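Local coordinates for protein STE5 (Saccharomyces cerevisiae, PDB 3FZE), which scaffolds the yeast pheromone-response pathway, its minimal scaffold domain acting as a co-catalyst for phosphorylation of the MAP kinase Fus3 by Ste7, at residues I23-L31 with N118-I127; C57-Y68 with K87-L98. All coordinates share one frame; numbering follows the deposited sequence.

Interaction 1: residues I23-L31 with N118-I127; sequences ILQIDFTKL and NSNMEAKKSI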
loop_
_atom_site.group_PDB
_atom_site.type_symbol
_atom_site.label_atom_id
_atom_site.label_comp_id
_atom_site.label_asym_id
_atom_site.label_seq_id
_atom_site.Cartn_x
_atom_site.Cartn_y
_atom_site.Cartn_z
ATOM N N ILE A 23 -0.887 0.011 2.425
ATOM C CA ILE A 23 -0.709 1.402 2.835
ATOM C C ILE A 23 -0.146 2.185 1.653
ATOM O O ILE A 23 0.943 1.892 1.172
ATOM C CB ILE A 23 0.211 1.509 4.072
ATOM C CG1 ILE A 23 -0.273 0.543 5.158
ATOM C CG2 ILE A 23 0.219 2.929 4.591
ATOM C CD1 ILE A 23 0.833 -0.100 5.987
ATOM N N LEU A 24 -0.920 3.151 1.170
ATOM C CA LEU A 24 -0.588 3.911 -0.031
ATOM C C LEU A 24 -0.463 5.390 0.291
ATOM O O LEU A 24 -1.412 6.017 0.758
ATOM C CB LEU A 24 -1.652 3.705 -1.120
ATOM C CG LEU A 24 -1.935 2.261 -1.542
ATOM C CD1 LEU A 24 -2.973 2.267 -2.662
ATOM C CD2 LEU A 24 -0.672 1.535 -1.990
ATOM N N GLN A 25 0.727 5.938 0.072
ATOM C CA GLN A 25 0.948 7.354 0.279
ATOM C C GLN A 25 1.035 8.014 -1.081
ATOM O O GLN A 25 1.913 7.677 -1.884
ATOM C CB GLN A 25 2.238 7.555 1.051
ATOM C CG GLN A 25 2.616 9.003 1.191
ATOM C CD GLN A 25 3.771 9.181 2.149
ATOM O OE1 GLN A 25 4.728 8.411 2.123
ATOM N NE2 GLN A 25 3.681 10.189 3.013
ATOM N N ILE A 26 0.107 8.925 -1.357
ATOM C CA ILE A 26 0.035 9.543 -2.674
ATOM C C ILE A 26 0.235 11.059 -2.666
ATOM O O ILE A 26 -0.495 11.800 -1.995
ATOM C CB ILE A 26 -1.296 9.215 -3.390
ATOM C CG1 ILE A 26 -1.568 7.708 -3.345
ATOM C CG2 ILE A 26 -1.247 9.719 -4.825
ATOM C CD1 ILE A 26 -2.925 7.289 -3.910
ATOM N N ASP A 27 1.251 11.497 -3.400
ATOM C CA ASP A 27 1.423 12.902 -3.770
ATOM C C ASP A 27 0.714 13.058 -5.108
ATOM O O ASP A 27 1.178 12.558 -6.135
ATOM C CB ASP A 27 2.914 13.236 -3.899
ATOM C CG ASP A 27 3.162 14.667 -4.338
ATOM O OD1 ASP A 27 2.233 15.292 -4.886
ATOM O OD2 ASP A 27 4.297 15.169 -4.147
ATOM N N PHE A 28 -0.436 13.715 -5.085
ATOM C CA PHE A 28 -1.288 13.800 -6.263
ATOM C C PHE A 28 -0.708 14.689 -7.357
ATOM O O PHE A 28 -1.052 14.541 -8.531
ATOM C CB PHE A 28 -2.682 14.284 -5.871
ATOM C CG PHE A 28 -3.412 13.341 -4.974
ATOM C CD1 PHE A 28 -4.142 12.287 -5.507
ATOM C CD2 PHE A 28 -3.365 13.495 -3.599
ATOM C CE1 PHE A 28 -4.820 11.418 -4.685
ATOM C CE2 PHE A 28 -4.035 12.621 -2.773
ATOM C CZ PHE A 28 -4.763 11.584 -3.319
ATOM N N THR A 29 0.174 15.601 -6.969
ATOM C CA THR A 29 0.766 16.540 -7.920
ATOM C C THR A 29 1.765 15.856 -8.855
ATOM O O THR A 29 2.073 16.371 -9.930
ATOM C CB THR A 29 1.456 17.723 -7.205
ATOM O OG1 THR A 29 2.661 17.275 -6.572
ATOM C CG2 THR A 29 0.530 18.344 -6.162
ATOM N N LYS A 30 2.263 14.692 -8.447
ATOM C CA LYS A 30 3.227 13.962 -9.264
ATOM C C LYS A 30 2.543 13.120 -10.337
ATOM O O LYS A 30 3.198 12.624 -11.254
ATOM C CB LYS A 30 4.125 13.081 -8.396
ATOM C CG LYS A 30 5.003 13.855 -7.435
ATOM C CD LYS A 30 5.980 12.944 -6.715
ATOM C CE LYS A 30 6.989 13.750 -5.912
ATOM N NZ LYS A 30 8.191 12.933 -5.577
ATOM N N LEU A 31 1.228 12.960 -10.219
ATOM C CA LEU A 31 0.465 12.160 -11.173
ATOM C C LEU A 31 0.235 12.920 -12.481
ATOM O O LEU A 31 -0.480 13.921 -12.515
ATOM C CB LEU A 31 -0.864 11.716 -10.558
ATOM C CG LEU A 31 -0.698 10.968 -9.232
ATOM C CD1 LEU A 31 -2.046 10.565 -8.644
ATOM C CD2 LEU A 31 0.217 9.760 -9.407
ATOM N N ASN A 118 4.761 7.472 -3.467
ATOM C CA ASN A 118 5.443 8.198 -4.534
ATOM C C ASN A 118 5.908 9.576 -4.076
ATOM O O ASN A 118 6.345 10.384 -4.893
ATOM C CB ASN A 118 4.544 8.341 -5.765
ATOM C CG ASN A 118 3.435 9.348 -5.555
ATOM O OD1 ASN A 118 3.067 9.639 -4.417
ATOM N ND2 ASN A 118 2.896 9.888 -6.648
ATOM N N SER A 119 5.810 9.842 -2.777
ATOM C CA SER A 119 6.124 11.176 -2.253
ATOM C C SER A 119 7.608 11.357 -1.955
ATOM O O SER A 119 8.369 10.398 -1.939
ATOM C CB SER A 119 5.284 11.487 -1.004
ATOM O OG SER A 119 5.589 10.609 0.067
ATOM N N ASN A 120 8.015 12.599 -1.720
ATOM C CA ASN A 120 9.423 12.904 -1.511
ATOM C C ASN A 120 10.064 12.118 -0.371
ATOM O O ASN A 120 9.442 11.880 0.667
ATOM C CB ASN A 120 9.610 14.401 -1.299
ATOM C CG ASN A 120 9.280 15.209 -2.539
ATOM O OD1 ASN A 120 9.395 14.721 -3.664
ATOM N ND2 ASN A 120 8.861 16.451 -2.337
ATOM N N MET A 121 11.317 11.718 -0.574
ATOM C CA MET A 121 12.025 10.913 0.415
ATOM C C MET A 121 12.520 11.749 1.587
ATOM O O MET A 121 13.720 11.880 1.809
ATOM C CB MET A 121 13.181 10.150 -0.240
ATOM C CG MET A 121 12.720 9.158 -1.306
ATOM S SD MET A 121 11.688 7.851 -0.623
ATOM C CE MET A 121 12.907 6.955 0.333
ATOM N N GLU A 122 11.578 12.321 2.330
ATOM C CA GLU A 122 11.884 13.066 3.546
ATOM C C GLU A 122 11.547 12.200 4.756
ATOM O O GLU A 122 10.421 11.719 4.891
ATOM C CB GLU A 122 11.093 14.371 3.576
ATOM C CG GLU A 122 11.544 15.365 2.515
ATOM C CD GLU A 122 10.507 16.430 2.228
ATOM O OE1 GLU A 122 9.534 16.534 3.003
ATOM O OE2 GLU A 122 10.665 17.161 1.227
ATOM N N ALA A 123 12.532 12.003 5.626
ATOM C CA ALA A 123 12.431 11.032 6.712
ATOM C C ALA A 123 11.174 11.180 7.564
ATOM O O ALA A 123 10.602 10.188 8.005
ATOM C CB ALA A 123 13.684 11.087 7.589
ATOM N N LYS A 124 10.745 12.417 7.800
ATOM C CA LYS A 124 9.611 12.659 8.688
ATOM C C LYS A 124 8.255 12.649 7.988
ATOM O O LYS A 124 7.220 12.707 8.647
ATOM C CB LYS A 124 9.792 13.973 9.457
ATOM C CG LYS A 124 10.852 13.908 10.549
ATOM C CD LYS A 124 10.971 15.234 11.289
ATOM C CE LYS A 124 12.089 15.194 12.322
ATOM N NZ LYS A 124 11.886 14.107 13.322
ATOM N N LYS A 125 8.248 12.557 6.663
ATOM C CA LYS A 125 6.982 12.599 5.935
ATOM C C LYS A 125 6.663 11.329 5.152
ATOM O O LYS A 125 5.500 11.021 4.942
ATOM C CB LYS A 125 6.936 13.797 4.993
ATOM C CG LYS A 125 6.959 15.135 5.693
ATOM C CD LYS A 125 6.798 16.259 4.695
ATOM C CE LYS A 125 6.968 17.610 5.374
ATOM N NZ LYS A 125 5.903 17.877 6.382
ATOM N N SER A 126 7.690 10.613 4.707
ATOM C CA SER A 126 7.476 9.427 3.882
ATOM C C SER A 126 7.196 8.196 4.742
ATOM O O SER A 126 7.935 7.915 5.687
ATOM C CB SER A 126 8.694 9.192 2.982
ATOM O OG SER A 126 8.695 7.877 2.446
ATOM N N ILE A 127 6.134 7.461 4.419
ATOM C CA ILE A 127 5.813 6.248 5.170
ATOM C C ILE A 127 6.909 5.177 5.042
ATOM O O ILE A 127 6.959 4.220 5.825
ATOM C CB ILE A 127 4.436 5.654 4.755
ATOM C CG1 ILE A 127 4.491 5.108 3.324
ATOM C CG2 ILE A 127 3.334 6.704 4.900
ATOM C CD1 ILE A 127 3.279 4.267 2.933
HETATM O O HOH W 1 6.073 14.668 -2.117
HETATM O O HOH W 2 7.967 10.499 -7.342
#
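The carboxamide of Q25 lies against the backbone of K125-I127 and uses both of its ends there. Q25 OE1 accepts from I127 N at 2.9 Å, a nearly straight bond (N-H...O 170°) whose donor is tilted from the carbonyl plane, while Q25 NE2 gives a hydrogen to K125 O, 2.8 Å away and within the amide plane. With CG anti to the backbone N (chi1 174°) and the chain extended, the amide is carried clear of strand 19-26 to the returning loop. OE1 also bonds S117 and NE2 also bonds D60 O, so the buried group is gripped from two neighbouring strands as well, which fixes its rotation. Nearer the start of 23-31, I127 CD1 packs against I23 CG2 at 3.7 Å, the two side chains crossing obliquely.

N118 holds D27 by a pair of bonds from its amide. N118 OD1 receives D27 N in the carbonyl plane, on a lone pair, at 2.8 Å, and N118 ND2 returns a longer bond to D27 O (3.2 Å). Chi1 of 73° places CG between the backbone N and carbonyl carbon of N118, turning the amide onto the end of the strand. The extended K30 chain passes N118 O, and its NZ reaches that oxygen and, at 2.9 Å, N120 OD1.

These are the C-terminal ends of the neighbouring parallel strands 19-26 and 111-117 in the vWA-like sheet, where the chain leaves both strands. A leucine in place of Q25 would probably leave I127 N and K125 O without their mates and let the loop of residues 118-127 shift. Because the bonds are mainly between side-chain amides and backbone, the loop's path is set by directional polar groups in a buried setting, with the K30 ammonium out on the exposed side.

Interaction 2: residues C57-Y68 with K87-L98; sequences CFVDRNNYVLDY and KSSSTQFSPIWL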
loop_
_atom_site.group_PDB
_atom_site.type_symbol
_atom_site.label_atom_id
_atom_site.label_comp_id
_atom_site.label_asym_id
_atom_site.label_seq_id
_atom_site.Cartn_x
_atom_site.Cartn_y
_atom_site.Cartn_z
ATOM N N CYS A 57 -4.881 1.786 3.992
ATOM C CA CYS A 57 -4.730 3.103 4.576
ATOM C C CYS A 57 -4.139 4.015 3.514
ATOM O O CYS A 57 -3.148 3.669 2.890
ATOM C CB CYS A 57 -3.806 3.031 5.787
ATOM S SG CYS A 57 -3.628 4.609 6.650
ATOM N N PHE A 58 -4.781 5.160 3.297
ATOM C CA PHE A 58 -4.275 6.189 2.396
ATOM C C PHE A 58 -3.651 7.314 3.209
ATOM O O PHE A 58 -4.238 7.767 4.190
ATOM C CB PHE A 58 -5.408 6.761 1.544
ATOM C CG PHE A 58 -5.811 5.885 0.397
ATOM C CD1 PHE A 58 -5.008 5.782 -0.730
ATOM C CD2 PHE A 58 -7.007 5.195 0.430
ATOM C CE1 PHE A 58 -5.387 4.974 -1.802
ATOM C CE2 PHE A 58 -7.399 4.390 -0.638
ATOM C CZ PHE A 58 -6.579 4.276 -1.743
ATOM N N VAL A 59 -2.470 7.758 2.788
ATOM C CA VAL A 59 -1.717 8.799 3.491
ATOM C C VAL A 59 -1.296 9.867 2.496
ATOM O O VAL A 59 -0.873 9.549 1.382
ATOM C CB VAL A 59 -0.467 8.205 4.162
ATOM C CG1 VAL A 59 0.315 9.284 4.929
ATOM C CG2 VAL A 59 -0.868 7.062 5.083
ATOM N N ASP A 60 -1.411 11.135 2.876
ATOM C CA ASP A 60 -0.981 12.207 1.978
ATOM C C ASP A 60 0.531 12.457 2.038
ATOM O O ASP A 60 1.249 11.828 2.815
ATOM C CB ASP A 60 -1.830 13.492 2.120
ATOM C CG ASP A 60 -1.504 14.324 3.368
ATOM O OD1 ASP A 60 -0.458 14.117 4.011
ATOM O OD2 ASP A 60 -2.318 15.220 3.686
ATOM N N ARG A 61 1.011 13.369 1.202
ATOM C CA ARG A 61 2.448 13.578 1.082
ATOM C C ARG A 61 3.087 14.177 2.332
ATOM O O ARG A 61 4.307 14.138 2.480
ATOM C CB ARG A 61 2.779 14.419 -0.148
ATOM C CG ARG A 61 2.250 15.828 -0.115
ATOM C CD ARG A 61 2.529 16.500 -1.448
ATOM N NE ARG A 61 2.148 17.907 -1.445
ATOM C CZ ARG A 61 2.333 18.732 -2.472
ATOM N NH1 ARG A 61 2.901 18.292 -3.589
ATOM N NH2 ARG A 61 1.956 20.000 -2.379
ATOM N N ASN A 62 2.261 14.710 3.225
ATOM C CA ASN A 62 2.738 15.235 4.509
ATOM C C ASN A 62 2.452 14.311 5.689
ATOM O O ASN A 62 2.515 14.731 6.850
ATOM C CB ASN A 62 2.144 16.615 4.750
ATOM C CG ASN A 62 2.627 17.606 3.740
ATOM O OD1 ASN A 62 3.835 17.768 3.563
ATOM N ND2 ASN A 62 1.702 18.258 3.046
ATOM N N ASN A 63 2.157 13.049 5.377
ATOM C CA ASN A 63 1.990 11.986 6.375
ATOM C C ASN A 63 0.691 12.041 7.180
ATOM O O ASN A 63 0.591 11.461 8.264
ATOM C CB ASN A 63 3.198 11.899 7.308
ATOM C CG ASN A 63 3.254 10.577 8.044
ATOM O OD1 ASN A 63 3.085 9.516 7.434
ATOM N ND2 ASN A 63 3.470 10.630 9.360
ATOM N N TYR A 64 -0.313 12.709 6.626
ATOM C CA TYR A 64 -1.653 12.699 7.213
ATOM C C TYR A 64 -2.524 11.571 6.682
ATOM O O TYR A 64 -2.594 11.326 5.472
ATOM C CB TYR A 64 -2.367 14.028 6.979
ATOM C CG TYR A 64 -1.720 15.154 7.729
ATOM C CD1 TYR A 64 -1.980 15.351 9.083
ATOM C CD2 TYR A 64 -0.815 15.993 7.099
ATOM C CE1 TYR A 64 -1.373 16.371 9.787
ATOM C CE2 TYR A 64 -0.201 17.027 7.797
ATOM C CZ TYR A 64 -0.488 17.209 9.139
ATOM O OH TYR A 64 0.120 18.236 9.840
ATOM N N VAL A 65 -3.202 10.897 7.606
ATOM C CA VAL A 65 -4.091 9.791 7.258
ATOM C C VAL A 65 -5.353 10.343 6.625
ATOM O O VAL A 65 -6.031 11.184 7.215
ATOM C CB VAL A 65 -4.486 8.973 8.502
ATOM C CG1 VAL A 65 -5.521 7.890 8.134
ATOM C CG2 VAL A 65 -3.258 8.356 9.160
ATOM N N LEU A 66 -5.673 9.851 5.432
ATOM C CA LEU A 66 -6.836 10.317 4.689
ATOM C C LEU A 66 -8.042 9.405 4.868
ATOM O O LEU A 66 -9.175 9.870 4.992
ATOM C CB LEU A 66 -6.498 10.463 3.203
ATOM C CG LEU A 66 -5.314 11.385 2.891
ATOM C CD1 LEU A 66 -5.107 11.491 1.389
ATOM C CD2 LEU A 66 -5.525 12.771 3.494
ATOM N N ASP A 67 -7.802 8.101 4.889
ATOM C CA ASP A 67 -8.870 7.155 5.139
ATOM C C ASP A 67 -8.210 5.807 5.345
ATOM O O ASP A 67 -7.023 5.640 5.051
ATOM C CB ASP A 67 -9.853 7.099 3.974
ATOM C CG ASP A 67 -11.166 6.458 4.358
ATOM O OD1 ASP A 67 -11.442 6.345 5.575
ATOM O OD2 ASP A 67 -11.916 6.064 3.440
ATOM N N TYR A 68 -8.960 4.868 5.896
ATOM C CA TYR A 68 -8.391 3.578 6.265
ATOM C C TYR A 68 -9.514 2.628 6.610
ATOM O O TYR A 68 -10.649 3.045 6.810
ATOM C CB TYR A 68 -7.487 3.721 7.492
ATOM C CG TYR A 68 -8.240 4.206 8.693
ATOM C CD1 TYR A 68 -8.933 3.323 9.506
ATOM C CD2 TYR A 68 -8.294 5.564 8.993
ATOM C CE1 TYR A 68 -9.646 3.773 10.596
ATOM C CE2 TYR A 68 -8.999 6.019 10.073
ATOM C CZ TYR A 68 -9.671 5.123 10.874
ATOM O OH TYR A 68 -10.376 5.599 11.957
ATOM N N LYS A 87 -9.328 15.635 0.798
ATOM C CA LYS A 87 -9.581 15.190 2.168
ATOM C C LYS A 87 -8.677 15.874 3.188
ATOM O O LYS A 87 -7.448 15.799 3.106
ATOM C CB LYS A 87 -9.444 13.658 2.288
ATOM C CG LYS A 87 -9.780 13.106 3.667
ATOM C CD LYS A 87 -11.244 13.345 4.008
ATOM C CE LYS A 87 -11.597 12.799 5.384
ATOM N NZ LYS A 87 -11.403 11.322 5.461
ATOM N N SER A 88 -9.304 16.525 4.160
ATOM C CA SER A 88 -8.578 17.146 5.256
ATOM C C SER A 88 -8.317 16.110 6.347
ATOM O O SER A 88 -9.024 15.111 6.444
ATOM C CB SER A 88 -9.361 18.337 5.817
ATOM O OG SER A 88 -9.375 19.423 4.905
ATOM N N SER A 89 -7.296 16.359 7.154
ATOM C CA SER A 89 -6.944 15.447 8.232
ATOM C C SER A 89 -5.885 16.058 9.128
ATOM O O SER A 89 -4.941 16.682 8.650
ATOM C CB SER A 89 -6.388 14.149 7.659
ATOM O OG SER A 89 -5.767 13.379 8.692
ATOM N N SER A 90 -6.029 15.842 10.432
ATOM C CA SER A 90 -5.021 16.275 11.384
ATOM C C SER A 90 -4.300 15.088 12.034
ATOM O O SER A 90 -3.500 15.274 12.955
ATOM C CB SER A 90 -5.660 17.149 12.465
ATOM O OG SER A 90 -6.592 16.397 13.226
ATOM N N THR A 91 -4.576 13.878 11.548
ATOM C CA THR A 91 -4.007 12.658 12.124
ATOM C C THR A 91 -2.748 12.219 11.384
ATOM O O THR A 91 -2.819 11.828 10.221
ATOM C CB THR A 91 -5.011 11.489 12.080
ATOM O OG1 THR A 91 -6.233 11.876 12.723
ATOM C CG2 THR A 91 -4.425 10.260 12.782
ATOM N N GLN A 92 -1.606 12.277 12.063
ATOM C CA GLN A 92 -0.352 11.788 11.489
ATOM C C GLN A 92 -0.307 10.263 11.457
ATOM O O GLN A 92 -0.702 9.597 12.414
ATOM C CB GLN A 92 0.852 12.316 12.269
ATOM C CG GLN A 92 1.210 13.756 11.919
ATOM C CD GLN A 92 1.955 13.880 10.595
ATOM O OE1 GLN A 92 3.108 13.437 10.464
ATOM N NE2 GLN A 92 1.314 14.510 9.614
ATOM N N PHE A 93 0.175 9.714 10.350
ATOM C CA PHE A 93 0.311 8.271 10.220
ATOM C C PHE A 93 1.554 7.700 10.912
ATOM O O PHE A 93 2.628 8.293 10.883
ATOM C CB PHE A 93 0.342 7.866 8.749
ATOM C CG PHE A 93 0.631 6.413 8.551
ATOM C CD1 PHE A 93 -0.393 5.483 8.604
ATOM C CD2 PHE A 93 1.932 5.970 8.366
ATOM C CE1 PHE A 93 -0.131 4.134 8.442
ATOM C CE2 PHE A 93 2.199 4.612 8.200
ATOM C CZ PHE A 93 1.169 3.702 8.248
ATOM N N SER A 94 1.397 6.523 11.507
ATOM C CA SER A 94 2.529 5.705 11.927
ATOM C C SER A 94 2.069 4.259 11.897
ATOM O O SER A 94 0.867 3.985 11.977
ATOM C CB SER A 94 3.007 6.068 13.337
ATOM O OG SER A 94 2.030 5.738 14.314
ATOM N N PRO A 95 3.016 3.325 11.760
ATOM C CA PRO A 95 2.608 1.918 11.779
ATOM C C PRO A 95 1.905 1.544 13.086
ATOM O O PRO A 95 0.882 0.861 13.040
ATOM C CB PRO A 95 3.934 1.171 11.628
ATOM C CG PRO A 95 4.783 2.112 10.827
ATOM C CD PRO A 95 4.415 3.496 11.324
ATOM N N ILE A 96 2.429 1.987 14.229
ATOM C CA ILE A 96 1.774 1.675 15.495
ATOM C C ILE A 96 0.373 2.281 15.567
ATOM O O ILE A 96 -0.555 1.638 16.054
ATOM C CB ILE A 96 2.607 2.103 16.734
ATOM C CG1 ILE A 96 1.923 1.614 18.013
ATOM C CG2 ILE A 96 2.782 3.606 16.787
ATOM C CD1 ILE A 96 1.630 0.134 18.012
ATOM N N TRP A 97 0.207 3.509 15.075
ATOM C CA TRP A 97 -1.126 4.091 15.014
ATOM C C TRP A 97 -2.045 3.168 14.214
ATOM O O TRP A 97 -3.168 2.880 14.627
ATOM C CB TRP A 97 -1.130 5.488 14.378
ATOM C CG TRP A 97 -2.529 5.972 14.164
ATOM C CD1 TRP A 97 -3.317 6.634 15.064
ATOM C CD2 TRP A 97 -3.331 5.786 12.989
ATOM N NE1 TRP A 97 -4.555 6.879 14.518
ATOM C CE2 TRP A 97 -4.590 6.371 13.248
ATOM C CE3 TRP A 97 -3.107 5.186 11.747
ATOM C CZ2 TRP A 97 -5.619 6.376 12.305
ATOM C CZ3 TRP A 97 -4.133 5.191 10.807
ATOM C CH2 TRP A 97 -5.376 5.777 11.100
ATOM N N LEU A 98 -1.561 2.709 13.065
ATOM C CA LEU A 98 -2.363 1.845 12.206
ATOM C C LEU A 98 -2.709 0.524 12.898
ATOM O O LEU A 98 -3.857 0.081 12.850
ATOM C CB LEU A 98 -1.665 1.597 10.867
ATOM C CG LEU A 98 -2.488 0.849 9.811
ATOM C CD1 LEU A 98 -3.693 1.684 9.337
ATOM C CD2 LEU A 98 -1.597 0.440 8.632
HETATM O O HOH W 3 -4.635 16.208 2.634
#
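V65 and Y68 meet the indole of W97 from two directions. V65 CG2 sits over the face of the six-membered ring, 4.0 Å from its centroid and 25° off the normal, a CH-pi contact. The edge of W97 is turned into the face of Y68 in a T-shaped pair, with centroids 5.2 Å apart and planes at 89°. Deeper in, F93 presents its ring obliquely to V59 CG2 and to the sulfur of C57, whose SG is 3.9 Å from F93 CD1; L98 CD1 closes on C57 CB.

At the turn, Q92 bends back at chi2 (-77°), which brings its NE2 over the centre of the Y64 ring and into a straight bond with N62 O (3.0 Å). N63 ND2 is shared between Q92 OE1, which it approaches from above the carbonyl plane, and F93 O, which it meets on a lone pair at 2.9 Å. N63 OD1 is bonded in turn to Q130.

Residues 57-68 form the beta hairpin of strands 55-60 and 65-68, the latter an outermost strand of the vWA-like sheet. The chain from 87 to 94 runs past it with a single bridge, Y64 with Q92, where V65 N bonds T91 O and F93 N bonds N63 O. S89 OG adds a bond to V65 O at 2.7 Å, and K87 NZ reaches L66 O.

Further out, D60 OD1 takes N62 N and Y64 N from opposite faces of its carboxylate plane, shaping the type I turn D60-N63 that presents the N62 and N63 carbonyls. S89 OG accepts from T91 N in an ST turn, and S94 OG caps helix 95-102 by accepting from W97 N, right at the residue that carries the indole.

How the interactions relate
Interaction 1 is the more buried of the two, with 8 of its 12 touching residues buried against 7 of 16 in interaction 2, although each includes a few exposed residues. They share the sheet: strands 19-26 and 55-60 are neighbours, with L24 N to C57 O and L24 O to V59 N each at 2.9 Å, probable hydrogen bonds. In sequence, residues 57-98 fall between the two segments of interaction 1. Where parallel strands end, interaction 1 holds loops by amide-to-backbone bonds and has little apolar contact. Interaction 2, at the sheet's border, joins an antiparallel hairpin to a helix start, combining aromatic and aliphatic contacts with a backbone bridge.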